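Local coordinates for protein 4'-phospho-dehydrooxetanocin synthase (Bacillus megaterium, PDB 5UL4) that catalyses the radical SAM- and cobalamin-dependent oxidative ring contraction of dAMP to an oxetane aldehyde in the biosynthesis of oxetanocin A, at residues D362-G367 / F396-D401; G434-S439 / G472-D477; V565-N570 / A582-D587. All coordinates share one frame; numbering follows the deposited sequence. Where two conformers were deposited one is given.

Interaction 1: residues D362-G367 / F396-D401; sequences DEEFIG and FAARAD. With SAM (S-adenosylmethionine), chain D; SF4 (iron/sulfur cluster), chain B.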
loop_
_atom_site.group_PDB
_atom_site.type_symbol
_atom_site.label_atom_id
_atom_site.label_comp_id
_atom_site.label_asym_id
_atom_site.label_seq_id
_atom_site.Cartn_x
_atom_site.Cartn_y
_atom_site.Cartn_z
ATOM N N ASP A 362 1.643 2.796 -5.498
ATOM C CA ASP A 362 2.261 2.057 -6.611
ATOM C C ASP A 362 3.289 1.039 -6.112
ATOM O O ASP A 362 4.163 1.365 -5.316
ATOM C CB ASP A 362 2.969 3.021 -7.561
ATOM C CG ASP A 362 2.061 4.127 -8.083
ATOM O OD1 ASP A 362 1.197 4.654 -7.313
ATOM O OD2 ASP A 362 2.252 4.488 -9.250
ATOM N N GLU A 363 3.212 -0.183 -6.631
ATOM C CA GLU A 363 4.330 -1.119 -6.463
ATOM C C GLU A 363 5.609 -0.556 -7.061
ATOM O O GLU A 363 6.695 -0.731 -6.498
ATOM C CB GLU A 363 4.000 -2.463 -7.112
ATOM C CG GLU A 363 2.947 -3.266 -6.361
ATOM C CD GLU A 363 2.782 -4.638 -6.983
ATOM O OE1 GLU A 363 2.409 -4.690 -8.175
ATOM O OE2 GLU A 363 3.128 -5.630 -6.299
ATOM N N GLU A 364 5.514 0.091 -8.216
ATOM C CA GLU A 364 6.676 0.678 -8.876
ATOM C C GLU A 364 6.226 1.998 -9.480
ATOM O O GLU A 364 5.484 2.018 -10.467
ATOM C CB GLU A 364 7.255 -0.271 -9.934
ATOM C CG GLU A 364 8.317 0.312 -10.878
ATOM C CD GLU A 364 9.506 0.995 -10.197
ATOM O OE1 GLU A 364 10.119 0.461 -9.227
ATOM O OE2 GLU A 364 9.830 2.106 -10.659
ATOM N N PHE A 365 6.663 3.094 -8.866
ATOM C CA PHE A 365 6.169 4.424 -9.244
ATOM C C PHE A 365 6.726 4.879 -10.590
ATOM O O PHE A 365 6.008 5.508 -11.377
ATOM C CB PHE A 365 6.502 5.436 -8.153
ATOM C CG PHE A 365 5.984 6.838 -8.411
ATOM C CD1 PHE A 365 4.614 7.123 -8.341
ATOM C CD2 PHE A 365 6.863 7.881 -8.654
ATOM C CE1 PHE A 365 4.153 8.413 -8.552
ATOM C CE2 PHE A 365 6.397 9.188 -8.861
ATOM C CZ PHE A 365 5.049 9.438 -8.829
ATOM N N ILE A 366 7.981 4.547 -10.886
ATOM C CA ILE A 366 8.650 5.068 -12.085
ATOM C C ILE A 366 8.386 4.201 -13.307
ATOM O O ILE A 366 8.035 4.705 -14.379
ATOM C CB ILE A 366 10.167 5.184 -11.823
ATOM C CG1 ILE A 366 10.388 6.130 -10.641
ATOM C CG2 ILE A 366 10.884 5.656 -13.082
ATOM C CD1 ILE A 366 11.723 5.998 -10.088
ATOM N N GLY A 367 8.576 2.901 -13.171
ATOM C CA GLY A 367 8.155 1.997 -14.209
ATOM C C GLY A 367 9.093 1.966 -15.398
ATOM O O GLY A 367 10.246 2.421 -15.365
ATOM N N PHE A 396 6.659 7.400 -2.179
ATOM C CA PHE A 396 6.453 6.302 -3.126
ATOM C C PHE A 396 7.592 5.305 -3.000
ATOM O O PHE A 396 8.573 5.553 -2.303
ATOM C CB PHE A 396 6.335 6.788 -4.567
ATOM C CG PHE A 396 7.563 7.493 -5.110
ATOM C CD1 PHE A 396 8.594 6.781 -5.730
ATOM C CD2 PHE A 396 7.622 8.882 -5.120
ATOM C CE1 PHE A 396 9.687 7.450 -6.272
ATOM C CE2 PHE A 396 8.705 9.552 -5.666
ATOM C CZ PHE A 396 9.741 8.834 -6.232
ATOM N N ALA A 397 7.447 4.169 -3.694
ATOM C CA ALA A 397 8.424 3.086 -3.689
ATOM C C ALA A 397 9.063 2.943 -5.068
ATOM O O ALA A 397 8.426 3.226 -6.085
ATOM C CB ALA A 397 7.779 1.749 -3.306
ATOM N N ALA A 398 10.318 2.502 -5.079
ATOM C CA ALA A 398 11.067 2.298 -6.322
ATOM C C ALA A 398 12.202 1.317 -6.089
ATOM O O ALA A 398 12.785 1.264 -5.001
ATOM C CB ALA A 398 11.667 3.596 -6.860
ATOM N N ARG A 399 12.571 0.595 -7.153
ATOM C CA ARG A 399 13.728 -0.286 -7.079
ATOM C C ARG A 399 15.003 0.541 -7.166
ATOM O O ARG A 399 15.027 1.603 -7.788
ATOM C CB ARG A 399 13.739 -1.294 -8.245
ATOM C CG ARG A 399 12.460 -1.995 -8.541
ATOM C CD ARG A 399 12.649 -3.054 -9.678
ATOM N NE ARG A 399 13.255 -2.534 -10.895
ATOM C CZ ARG A 399 12.582 -1.981 -11.901
ATOM N NH1 ARG A 399 13.243 -1.552 -12.968
ATOM N NH2 ARG A 399 11.253 -1.842 -11.849
ATOM N N ALA A 400 16.078 0.005 -6.605
ATOM C CA ALA A 400 17.372 0.674 -6.711
ATOM C C ALA A 400 17.752 0.936 -8.168
ATOM O O ALA A 400 18.351 1.971 -8.472
ATOM C CB ALA A 400 18.458 -0.145 -6.023
ATOM N N ASP A 401 17.411 0.018 -9.095
ATOM C CA ASP A 401 17.812 0.246 -10.478
ATOM C C ASP A 401 16.897 1.222 -11.200
ATOM O O ASP A 401 17.126 1.515 -12.383
ATOM C CB ASP A 401 17.912 -1.072 -11.271
ATOM C CG ASP A 401 16.722 -1.984 -11.064
ATOM O OD1 ASP A 401 16.516 -2.471 -9.924
ATOM O OD2 ASP A 401 16.014 -2.243 -12.044
HETATM N N SAM D . 7.663 -3.834 -4.690
HETATM C CA SAM D . 8.006 -2.751 -3.770
HETATM C C SAM D . 9.363 -2.272 -4.245
HETATM O O SAM D . 9.837 -2.742 -5.277
HETATM O OXT SAM D . 10.001 -1.412 -3.655
HETATM C CB SAM D . 8.017 -3.205 -2.303
HETATM C CG SAM D . 7.291 -2.351 -1.262
HETATM S SD SAM D . 6.886 -3.282 0.258
HETATM C CE SAM D . 7.545 -2.322 1.648
HETATM C "C5'" SAM D . 8.040 -4.662 0.123
HETATM C "C4'" SAM D . 9.167 -4.706 1.147
HETATM O "O4'" SAM D . 8.807 -5.562 2.209
HETATM C "C3'" SAM D . 10.403 -5.304 0.501
HETATM O "O3'" SAM D . 11.347 -4.312 0.199
HETATM C "C2'" SAM D . 10.948 -6.283 1.516
HETATM O "O2'" SAM D . 12.001 -5.710 2.246
HETATM C "C1'" SAM D . 9.788 -6.550 2.441
HETATM N N9 SAM D . 9.253 -7.870 2.071
HETATM C C8 SAM D . 8.450 -8.158 0.998
HETATM N N7 SAM D . 8.183 -9.486 0.999
HETATM C C5 SAM D . 8.821 -10.041 2.051
HETATM C C6 SAM D . 8.889 -11.338 2.513
HETATM N N6 SAM D . 8.239 -12.297 1.874
HETATM N N1 SAM D . 9.631 -11.615 3.641
HETATM C C2 SAM D . 10.300 -10.616 4.313
HETATM N N3 SAM D . 10.227 -9.322 3.843
HETATM C C4 SAM D . 9.498 -9.045 2.732
HETATM FE FE1 SF4 B . 9.120 -4.632 -6.134
HETATM FE FE2 SF4 B . 10.417 -6.847 -7.089
HETATM FE FE3 SF4 B . 7.827 -7.110 -6.411
HETATM FE FE4 SF4 B . 8.496 -5.683 -8.637
HETATM S S1 SF4 B . 8.819 -7.929 -8.306
HETATM S S2 SF4 B . 6.991 -5.064 -7.006
HETATM S S3 SF4 B . 10.475 -4.757 -7.990
HETATM S S4 SF4 B . 9.576 -6.594 -5.013
HETATM O O HOH W 1 4.707 3.879 -4.337
#
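In the partial TIM barrel of this radical SAM enzyme, the loop after strand 357-360 meets the C-terminal end of strand 393-398 beside the iron-sulfur cluster. One backbone bond ties loop to strand. Phe365 N donates to Ala397 O over 3.3 Å, nearly straight at the hydrogen. A water adds a second tie, accepting from Ala397 N and donating to Asp362 O.

Phe365 and Phe396 stack face to face, with centroids 4.3 Å apart and planes at 27°. CD2 of Phe365 sits over the centre of the Phe396 ring. Phe396 CG lies between its own backbone N and carbonyl carbon (chi1 62°), which turns the ring against that of Phe365. The Phe396 ring also meets Trp420 of helix 410-425.

In the conformer described, Glu364 bends at chi2, and this brings its carboxylate to the start of the turn after the strand. There OE1 accepts from Arg399 N through its syn lone pair, at 3.2 Å. OE2 uses its anti lone pair for Gly367 N at 2.9 Å, so both oxygens are held by backbone N-H groups. The Glu364 and Arg399 side chains cross at about a right angle, with carboxylate and guanidinium planes 53° apart. OE1 lies well out of the guanidinium plane, and the salt bridge to NH2 is long and charge-based.

Glu363 leaves the loop away from the strand; its OE2 is hydrogen-bonded to cobalamin, and OE1 pairs with Arg323. Arg399 NE and NH1 grip Asp401 OD2 side-on, while Arg399 CD rests 3.2 Å from sulfur S3 of the cluster.

Interaction 2: residues G434-S439 / G472-D477; sequences GVESGS and GFIMFD. With SAM (S-adenosylmethionine), chain D.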
loop_
_atom_site.group_PDB
_atom_site.type_symbol
_atom_site.label_atom_id
_atom_site.label_comp_id
_atom_site.label_asym_id
_atom_site.label_seq_id
_atom_site.Cartn_x
_atom_site.Cartn_y
_atom_site.Cartn_z
ATOM N N GLY A 434 13.573 -0.886 -2.334
ATOM C CA GLY A 434 13.735 -2.294 -2.011
ATOM C C GLY A 434 15.146 -2.825 -2.186
ATOM O O GLY A 434 15.394 -3.655 -3.063
ATOM N N VAL A 435 16.076 -2.365 -1.344
ATOM C CA VAL A 435 17.462 -2.835 -1.412
ATOM C C VAL A 435 17.534 -4.345 -1.182
ATOM O O VAL A 435 18.175 -5.082 -1.953
ATOM C CB VAL A 435 18.316 -2.058 -0.393
ATOM C CG1 VAL A 435 19.655 -2.700 -0.167
ATOM C CG2 VAL A 435 18.499 -0.639 -0.863
ATOM N N GLU A 436 16.889 -4.815 -0.104
ATOM C CA GLU A 436 16.707 -6.205 0.344
ATOM C C GLU A 436 17.964 -6.878 0.870
ATOM O O GLU A 436 17.873 -7.691 1.802
ATOM C CB GLU A 436 16.127 -7.115 -0.753
ATOM C CG GLU A 436 15.092 -6.524 -1.635
ATOM C CD GLU A 436 13.803 -6.065 -0.933
ATOM O OE1 GLU A 436 13.723 -5.988 0.314
ATOM O OE2 GLU A 436 12.862 -5.778 -1.690
ATOM N N SER A 437 19.132 -6.557 0.315
ATOM C CA SER A 437 20.324 -7.298 0.708
ATOM C C SER A 437 21.580 -6.490 0.416
ATOM O O SER A 437 21.597 -5.630 -0.463
ATOM C CB SER A 437 20.409 -8.657 -0.017
ATOM O OG SER A 437 21.615 -9.339 0.340
ATOM N N GLY A 438 22.633 -6.784 1.179
ATOM C CA GLY A 438 23.974 -6.317 0.890
ATOM C C GLY A 438 24.899 -7.403 0.382
ATOM O O GLY A 438 26.112 -7.169 0.282
ATOM N N SER A 439 24.385 -8.583 0.059
ATOM C CA SER A 439 25.217 -9.711 -0.338
ATOM C C SER A 439 24.882 -10.100 -1.766
ATOM O O SER A 439 23.718 -10.358 -2.087
ATOM C CB SER A 439 25.011 -10.896 0.597
ATOM O OG SER A 439 25.383 -12.103 -0.043
ATOM N N GLY A 472 13.898 -1.559 2.373
ATOM C CA GLY A 472 13.599 -2.904 2.813
ATOM C C GLY A 472 14.905 -3.690 2.876
ATOM O O GLY A 472 15.810 -3.506 2.054
ATOM N N PHE A 473 15.018 -4.529 3.897
ATOM C CA PHE A 473 16.223 -5.333 4.054
ATOM C C PHE A 473 15.830 -6.660 4.676
ATOM O O PHE A 473 15.266 -6.678 5.770
ATOM C CB PHE A 473 17.257 -4.613 4.913
ATOM C CG PHE A 473 18.656 -5.140 4.729
ATOM C CD1 PHE A 473 19.115 -6.213 5.473
ATOM C CD2 PHE A 473 19.505 -4.573 3.780
ATOM C CE1 PHE A 473 20.396 -6.712 5.276
ATOM C CE2 PHE A 473 20.788 -5.053 3.591
ATOM C CZ PHE A 473 21.237 -6.120 4.343
ATOM N N ILE A 474 16.103 -7.761 3.968
ATOM C CA ILE A 474 15.748 -9.096 4.436
ATOM C C ILE A 474 17.031 -9.828 4.802
ATOM O O ILE A 474 17.658 -10.463 3.949
ATOM C CB ILE A 474 14.956 -9.869 3.367
ATOM C CG1 ILE A 474 13.858 -8.961 2.791
ATOM C CG2 ILE A 474 14.366 -11.125 3.988
ATOM C CD1 ILE A 474 13.166 -9.549 1.545
ATOM N N MET A 475 17.412 -9.725 6.064
ATOM C CA MET A 475 18.708 -10.204 6.528
ATOM C C MET A 475 18.843 -11.720 6.360
ATOM O O MET A 475 19.840 -12.210 5.815
ATOM C CB MET A 475 18.882 -9.779 7.984
ATOM C CG MET A 475 20.082 -10.418 8.718
ATOM S SD MET A 475 21.666 -9.931 7.990
ATOM C CE MET A 475 21.817 -8.216 8.521
ATOM N N PHE A 476 17.828 -12.470 6.783
ATOM C CA PHE A 476 17.852 -13.931 6.822
ATOM C C PHE A 476 16.958 -14.514 5.736
ATOM O O PHE A 476 15.822 -14.066 5.554
ATOM C CB PHE A 476 17.377 -14.443 8.185
ATOM C CG PHE A 476 18.186 -13.947 9.342
ATOM C CD1 PHE A 476 19.362 -14.588 9.705
ATOM C CD2 PHE A 476 17.740 -12.880 10.114
ATOM C CE1 PHE A 476 20.109 -14.159 10.783
ATOM C CE2 PHE A 476 18.489 -12.437 11.210
ATOM C CZ PHE A 476 19.673 -13.081 11.551
ATOM N N ASP A 477 17.464 -15.514 4.998
ATOM C CA ASP A 477 16.572 -16.310 4.168
ATOM C C ASP A 477 16.940 -17.786 4.292
ATOM O O ASP A 477 18.084 -18.136 4.601
ATOM C CB ASP A 477 16.571 -15.887 2.697
ATOM C CG ASP A 477 17.864 -16.204 1.993
ATOM O OD1 ASP A 477 18.902 -15.666 2.402
ATOM O OD2 ASP A 477 17.821 -16.956 0.990
HETATM N N SAM D . 7.663 -3.834 -4.690
HETATM C CA SAM D . 8.006 -2.751 -3.770
HETATM C C SAM D . 9.363 -2.272 -4.245
HETATM O O SAM D . 9.837 -2.742 -5.277
HETATM O OXT SAM D . 10.001 -1.412 -3.655
HETATM C CB SAM D . 8.017 -3.205 -2.303
HETATM C CG SAM D . 7.291 -2.351 -1.262
HETATM S SD SAM D . 6.886 -3.282 0.258
HETATM C CE SAM D . 7.545 -2.322 1.648
HETATM C "C5'" SAM D . 8.040 -4.662 0.123
HETATM C "C4'" SAM D . 9.167 -4.706 1.147
HETATM O "O4'" SAM D . 8.807 -5.562 2.209
HETATM C "C3'" SAM D . 10.403 -5.304 0.501
HETATM O "O3'" SAM D . 11.347 -4.312 0.199
HETATM C "C2'" SAM D . 10.948 -6.283 1.516
HETATM O "O2'" SAM D . 12.001 -5.710 2.246
HETATM C "C1'" SAM D . 9.788 -6.550 2.441
HETATM N N9 SAM D . 9.253 -7.870 2.071
HETATM C C8 SAM D . 8.450 -8.158 0.998
HETATM N N7 SAM D . 8.183 -9.486 0.999
HETATM C C5 SAM D . 8.821 -10.041 2.051
HETATM C C6 SAM D . 8.889 -11.338 2.513
HETATM N N6 SAM D . 8.239 -12.297 1.874
HETATM N N1 SAM D . 9.631 -11.615 3.641
HETATM C C2 SAM D . 10.300 -10.616 4.313
HETATM N N3 SAM D . 10.227 -9.322 3.843
HETATM C C4 SAM D . 9.498 -9.045 2.732
#
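This is a parallel strand pairing at the C-terminal ends of strands 431-436 and 468-473, the last two strands in the sheet of the partial TIM barrel. It forms part of the S-adenosylmethionine site. Glu436 bridges with Phe473, their CA atoms 3.8 Å apart. Glu436 N donates to Gly472 O at 2.7 Å, and Ile474 N donates to Glu436 O at 2.8 Å. In the first bond the donor stands above the carbonyl plane, 40° out of it. Both bonds belong to Glu436, so its backbone is fixed through both its N and its O.

The Glu436 side chain leaves the strand pair and folds back toward the ligand. Its chain bends at chi2 (-62°), which brings the carboxylate to the ribose hydroxyls. The two hydroxyls each give a bond to a separate oxygen. O2' of the ligand donates to Glu436 OE1 at 2.6 Å, and O3' donates to Glu436 OE2 at 2.8 Å. Lys448 also pairs with OE2, and its charge would probably help keep the carboxylate ionised. Gly472 passes close to the ribose, its CA 3.3 Å from O2'.

Phe473 turns the other way. Its CG is anti to the backbone N (chi1 -160°), and the ring packs against the backbone of 436-438, with CE2 3.5 Å from Gly438 N. Glu436 O stands over the centre of one ring face, 3.9 Å above the plane. The ring also packs on Leu493 of helix 484-493.

Beyond it, Ser437 OG accepts from Ser439 N, an ST turn leading into helix 440-445, and is also hydrogen-bonded to Gln442 OE1. Ile474 lines the nucleoside, its CD1 3.7 Å from N3 of the adenine.

Interaction 3: residues V565-N570 / A582-D587; sequences VNLIMN and ATSFVD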
loop_
_atom_site.group_PDB
_atom_site.type_symbol
_atom_site.label_atom_id
_atom_site.label_comp_id
_atom_site.label_asym_id
_atom_site.label_seq_id
_atom_site.Cartn_x
_atom_site.Cartn_y
_atom_site.Cartn_z
ATOM N N VAL A 565 15.383 -33.111 2.326
ATOM C CA VAL A 565 15.117 -32.450 3.595
ATOM C C VAL A 565 13.680 -31.948 3.587
ATOM O O VAL A 565 13.121 -31.625 2.534
ATOM C CB VAL A 565 16.116 -31.297 3.835
ATOM C CG1 VAL A 565 17.528 -31.842 3.936
ATOM C CG2 VAL A 565 16.051 -30.304 2.699
ATOM N N ASN A 566 13.069 -31.903 4.764
ATOM C CA ASN A 566 11.693 -31.431 4.913
ATOM C C ASN A 566 11.737 -30.024 5.523
ATOM O O ASN A 566 11.779 -29.860 6.745
ATOM C CB ASN A 566 10.872 -32.407 5.766
ATOM C CG ASN A 566 9.384 -32.374 5.438
ATOM O OD1 ASN A 566 8.992 -32.301 4.268
ATOM N ND2 ASN A 566 8.548 -32.426 6.474
ATOM N N LEU A 567 11.718 -29.008 4.654
ATOM C CA LEU A 567 11.795 -27.600 5.041
ATOM C C LEU A 567 10.434 -26.939 5.182
ATOM O O LEU A 567 10.248 -26.098 6.064
ATOM C CB LEU A 567 12.624 -26.816 4.017
ATOM C CG LEU A 567 14.061 -27.301 3.833
ATOM C CD1 LEU A 567 14.785 -26.522 2.744
ATOM C CD2 LEU A 567 14.809 -27.215 5.134
ATOM N N ILE A 568 9.477 -27.293 4.333
ATOM C CA ILE A 568 8.150 -26.691 4.365
ATOM C C ILE A 568 7.283 -27.515 5.312
ATOM O O ILE A 568 6.950 -28.666 5.022
ATOM C CB ILE A 568 7.542 -26.607 2.961
ATOM C CG1 ILE A 568 8.485 -25.817 2.048
ATOM C CG2 ILE A 568 6.164 -25.964 3.004
ATOM C CD1 ILE A 568 7.975 -25.626 0.634
ATOM N N MET A 569 6.922 -26.924 6.450
ATOM C CA MET A 569 6.162 -27.622 7.477
ATOM C C MET A 569 4.666 -27.510 7.169
ATOM O O MET A 569 4.279 -27.180 6.043
ATOM C CB MET A 569 6.544 -27.080 8.858
ATOM C CG MET A 569 8.041 -27.171 9.178
ATOM S SD MET A 569 8.938 -28.504 8.331
ATOM C CE MET A 569 8.219 -29.992 9.035
ATOM N N ASN A 570 3.808 -27.790 8.155
ATOM C CA ASN A 570 2.365 -27.912 7.926
ATOM C C ASN A 570 2.084 -28.905 6.796
ATOM O O ASN A 570 1.146 -28.736 6.015
ATOM C CB ASN A 570 1.734 -26.541 7.647
ATOM C CG ASN A 570 0.204 -26.564 7.683
ATOM O OD1 ASN A 570 -0.406 -27.513 8.180
ATOM N ND2 ASN A 570 -0.416 -25.507 7.150
ATOM N N ALA A 582 4.855 -21.826 6.107
ATOM C CA ALA A 582 5.726 -21.941 7.269
ATOM C C ALA A 582 6.896 -22.845 6.892
ATOM O O ALA A 582 6.691 -24.015 6.557
ATOM C CB ALA A 582 4.949 -22.496 8.464
ATOM N N THR A 583 8.113 -22.296 6.917
ATOM C CA THR A 583 9.291 -22.966 6.373
ATOM C C THR A 583 10.463 -22.837 7.333
ATOM O O THR A 583 10.665 -21.776 7.932
ATOM C CB THR A 583 9.698 -22.363 5.012
ATOM O OG1 THR A 583 8.528 -22.082 4.229
ATOM C CG2 THR A 583 10.619 -23.313 4.234
ATOM N N SER A 584 11.258 -23.900 7.452
ATOM C CA SER A 584 12.465 -23.869 8.265
ATOM C C SER A 584 13.710 -23.737 7.387
ATOM O O SER A 584 13.656 -23.884 6.169
ATOM C CB SER A 584 12.553 -25.117 9.159
ATOM O OG SER A 584 12.827 -26.287 8.411
ATOM N N PHE A 585 14.841 -23.439 8.034
ATOM C CA PHE A 585 16.083 -23.068 7.362
ATOM C C PHE A 585 16.906 -24.299 7.005
ATOM O O PHE A 585 17.033 -25.222 7.811
ATOM C CB PHE A 585 16.928 -22.155 8.256
ATOM C CG PHE A 585 16.452 -20.712 8.300
ATOM C CD1 PHE A 585 15.246 -20.372 8.901
ATOM C CD2 PHE A 585 17.240 -19.704 7.776
ATOM C CE1 PHE A 585 14.806 -19.033 8.939
ATOM C CE2 PHE A 585 16.818 -18.369 7.808
ATOM C CZ PHE A 585 15.598 -18.039 8.395
ATOM N N VAL A 586 17.507 -24.284 5.809
ATOM C CA VAL A 586 18.346 -25.408 5.405
ATOM C C VAL A 586 19.624 -25.465 6.238
ATOM O O VAL A 586 20.177 -26.549 6.463
ATOM C CB VAL A 586 18.652 -25.343 3.896
ATOM C CG1 VAL A 586 19.863 -24.447 3.602
ATOM C CG2 VAL A 586 18.873 -26.755 3.344
ATOM N N ASP A 587 20.109 -24.325 6.719
ATOM C CA ASP A 587 21.295 -24.251 7.567
ATOM C C ASP A 587 20.807 -23.998 8.994
ATOM O O ASP A 587 20.262 -22.932 9.283
ATOM C CB ASP A 587 22.235 -23.158 7.049
ATOM C CG ASP A 587 23.493 -22.990 7.892
ATOM O OD1 ASP A 587 23.414 -23.019 9.138
ATOM O OD2 ASP A 587 24.574 -22.778 7.305
#
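Leu567 is held against the backbone and side chains of Thr583, Ser584 and Val586. Its CG is anti to the carbonyl carbon (chi1 -59°), and this turns the branch toward residues 584-586. CD2 comes 3.7 Å from Ser584 O, an oxygen buried here with no polar partner in the model. CD1 meets Val586 CG2 at 4.1 Å, and the two side chains cross obliquely.

Ile568 and Thr583 lie side by side and point the same way. With CG2 anti to the backbone N, the Thr583 methyl meets Ile568 CG1 at 4.0 Å and also sits 3.4 Å from Leu567 O. Ser584 OG gives Leu567 O a weak bond. Stronger is the backbone bond from Ser584 N to the same oxygen, 2.8 Å. Met569 N donates to Ala582 O at 2.9 Å. These two backbone bonds flank the single bridge of Ile568 with Thr583. Thr583 CA adds a C-H...O contact to Leu567 O. The Met569 chain is bent at chi2 and chi3, which turns its end off residues 582-587.

The pair joins the loop after helix 551-562 to the loop that enters helix 588-616. Glu560 of the former helix accepts from Ile568 N, and Val556 touches both Ile568 and Thr583. Asp587 caps the N-terminus of helix 588-616.

Interactions 1 and 2 lie on neighbouring strands of one sheet, 393-398 and 431-436, with centres 17 Å apart. They do not touch, yet both reach S-adenosylmethionine. Interaction 1 lies by its methionine part and the cluster, whose iron FE1 binds that part through N and O. Interaction 2 lies by the ribose and adenine. Interaction 3 is more remote, 32 Å from interaction 1 and 20 Å from interaction 2, centre to centre. It does touch interaction 2: Phe585 CE2 packs on Asp477 O at 3.5 Å and on Phe476 CB at 4.0 Å. The Phe585 side chain is still about 10 Å from S-adenosylmethionine.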